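PDB 4D40: PILD processed protein from Shewanella oneidensis, which is a type IV pilin, processed by the prepilin peptidase PilD and probably assembled as a subunit into pili that serve in adhesion. Local coordinates for residues Arg5-Ala9 / Tyr41-Ser45. Numbering follows the deposited sequence.
Sequences RRFDA and YYSFS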
loop_
_atom_site.group_PDB
_atom_site.type_symbol
_atom_site.label_atom_id
_atom_site.label_comp_id
_atom_site.label_asym_id
_atom_site.label_seq_id
_atom_site.Cartn_x
_atom_site.Cartn_y
_atom_site.Cartn_z
ATOM N N ARG A 5 6.380 12.535 3.878
ATOM C CA ARG A 5 5.647 12.055 2.718
ATOM C C ARG A 5 5.654 10.528 2.630
ATOM O O ARG A 5 4.698 9.932 2.137
ATOM C CB ARG A 5 6.223 12.663 1.441
ATOM C CG ARG A 5 5.961 14.152 1.324
ATOM C CD ARG A 5 6.266 14.647 -0.064
ATOM N NE ARG A 5 7.690 14.572 -0.376
ATOM C CZ ARG A 5 8.532 15.603 -0.357
ATOM N NH1 ARG A 5 8.114 16.822 -0.037
ATOM N NH2 ARG A 5 9.808 15.412 -0.665
ATOM N N ARG A 6 6.733 9.906 3.099
ATOM C CA ARG A 6 6.788 8.451 3.206
ATOM C C ARG A 6 5.710 7.978 4.174
ATOM O O ARG A 6 4.996 7.010 3.909
ATOM C CB ARG A 6 8.170 7.984 3.679
ATOM C CG ARG A 6 8.359 6.461 3.651
ATOM C CD ARG A 6 9.303 5.987 4.750
ATOM N NE ARG A 6 10.573 6.695 4.726
ATOM C CZ ARG A 6 11.403 6.801 5.760
ATOM N NH1 ARG A 6 11.112 6.236 6.925
ATOM N NH2 ARG A 6 12.534 7.476 5.627
ATOM N N PHE A 7 5.584 8.675 5.297
ATOM C CA PHE A 7 4.626 8.270 6.317
ATOM C C PHE A 7 3.197 8.541 5.840
ATOM O O PHE A 7 2.282 7.768 6.144
ATOM C CB PHE A 7 4.912 8.984 7.640
ATOM C CG PHE A 7 6.204 8.559 8.305
ATOM C CD1 PHE A 7 6.656 7.247 8.233
ATOM C CD2 PHE A 7 6.961 9.475 9.012
ATOM C CE1 PHE A 7 7.836 6.865 8.842
ATOM C CE2 PHE A 7 8.147 9.098 9.627
ATOM C CZ PHE A 7 8.581 7.790 9.544
ATOM N N ASP A 8 3.009 9.624 5.087
ATOM C CA ASP A 8 1.724 9.897 4.440
ATOM C C ASP A 8 1.318 8.747 3.526
ATOM O O ASP A 8 0.165 8.319 3.516
ATOM C CB ASP A 8 1.778 11.187 3.617
ATOM C CG ASP A 8 1.772 12.437 4.472
ATOM O OD1 ASP A 8 1.415 12.361 5.669
ATOM O OD2 ASP A 8 2.122 13.505 3.929
ATOM N N ALA A 9 2.271 8.265 2.738
ATOM C CA ALA A 9 2.018 7.148 1.835
ATOM C C ALA A 9 1.658 5.891 2.617
ATOM O O ALA A 9 0.747 5.150 2.239
ATOM C CB ALA A 9 3.234 6.900 0.951
ATOM N N TYR A 41 4.624 12.345 -5.597
ATOM C CA TYR A 41 5.706 11.686 -4.871
ATOM C C TYR A 41 5.617 10.164 -4.851
ATOM O O TYR A 41 6.648 9.493 -4.746
ATOM C CB TYR A 41 5.739 12.198 -3.436
ATOM C CG TYR A 41 5.928 13.690 -3.356
ATOM C CD1 TYR A 41 7.178 14.250 -3.547
ATOM C CD2 TYR A 41 4.860 14.533 -3.091
ATOM C CE1 TYR A 41 7.368 15.611 -3.476
ATOM C CE2 TYR A 41 5.040 15.904 -3.018
ATOM C CZ TYR A 41 6.298 16.431 -3.211
ATOM O OH TYR A 41 6.501 17.787 -3.137
ATOM N N TYR A 42 4.407 9.627 -4.954
ATOM C CA TYR A 42 4.211 8.182 -4.968
ATOM C C TYR A 42 3.152 7.756 -5.968
ATOM O O TYR A 42 2.147 8.445 -6.169
ATOM C CB TYR A 42 3.807 7.653 -3.579
ATOM C CG TYR A 42 4.935 7.618 -2.574
ATOM C CD1 TYR A 42 5.761 6.508 -2.466
ATOM C CD2 TYR A 42 5.164 8.687 -1.728
ATOM C CE1 TYR A 42 6.802 6.476 -1.555
ATOM C CE2 TYR A 42 6.199 8.671 -0.816
ATOM C CZ TYR A 42 7.010 7.561 -0.728
ATOM O OH TYR A 42 8.036 7.544 0.184
ATOM N N SER A 43 3.391 6.599 -6.573
ATOM C CA SER A 43 2.421 5.934 -7.424
ATOM C C SER A 43 1.939 4.699 -6.691
ATOM O O SER A 43 2.748 3.867 -6.287
ATOM C CB SER A 43 3.043 5.565 -8.769
ATOM O OG SER A 43 3.521 6.721 -9.422
ATOM N N PHE A 44 0.626 4.592 -6.510
ATOM C CA PHE A 44 0.048 3.494 -5.732
ATOM C C PHE A 44 -0.577 2.430 -6.628
ATOM O O PHE A 44 -1.184 2.751 -7.653
ATOM C CB PHE A 44 -1.004 4.029 -4.763
ATOM C CG PHE A 44 -0.465 5.008 -3.765
ATOM C CD1 PHE A 44 0.063 4.574 -2.558
ATOM C CD2 PHE A 44 -0.481 6.367 -4.031
ATOM C CE1 PHE A 44 0.557 5.479 -1.635
ATOM C CE2 PHE A 44 0.007 7.270 -3.112
ATOM C CZ PHE A 44 0.533 6.823 -1.913
ATOM N N SER A 45 -0.425 1.166 -6.239
ATOM C CA SER A 45 -1.001 0.067 -6.993
ATOM C C SER A 45 -1.593 -0.984 -6.065
ATOM O O SER A 45 -1.141 -1.151 -4.935
ATOM C CB SER A 45 0.055 -0.579 -7.902
ATOM O OG SER A 45 1.114 -1.154 -7.143
#
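Arg-5 lies flat on the ring of Tyr-41: guanidinium and phenol planes are 6° apart, with centres 3.8 Å from each other. This is an offset cation-pi stack, because Arg-5 CZ lies off-centre over the Tyr-41 ring. The arginine's last methylene occupies the middle of the face instead, Arg-5 CD sitting 3.2 Å from the Tyr-41 ring centroid in a CH-pi contact. A bend at chi3 (-67°) turns the guanidinium from CD toward one side of the ring, bringing Arg-5 NE to 3.2 Å from Tyr-41 CD1 and running NH1 out toward the phenol oxygen. NE is also hydrogen-bonded to Gln-65, which is likely to steady the plane that stacks. With an alanine at Tyr-41 the ring is gone, and the Arg-5 side chain, one guanidinium face without its stacking partner, would probably rely on its hydrogen bonds and turn more freely.

The apolar part centres on Ala-9. Its methyl reaches over one face of Tyr-42, with Ala-9 CB 3.8 Å from the Tyr-42 ring centroid, a second CH-pi contact. Phe-44 meets the same methyl through its far end, Phe-44 CZ to Ala-9 CB measuring 3.9 Å.

No hydrogen bond links the two segments. Tyr-42 OH lies 3.4 Å from Arg-6 CA and bonds to Gln-65, while the Arg-6 guanidinium turns away to a salt bridge with Asp-67.

In this pilin fold, the N-terminal helix 2-27 packs against an antiparallel sheet. The axes of 5-9 and 42-45 come within 10.5 Å of each other at 15°, nearly parallel. Strand 42-48 is an edge strand of the sheet within the chain; strand 55-61 flanks it, placing Ala-59 against Tyr-42 and Phe-44, and Tyr-12 of the same helix meets Phe-44 edge-to-face.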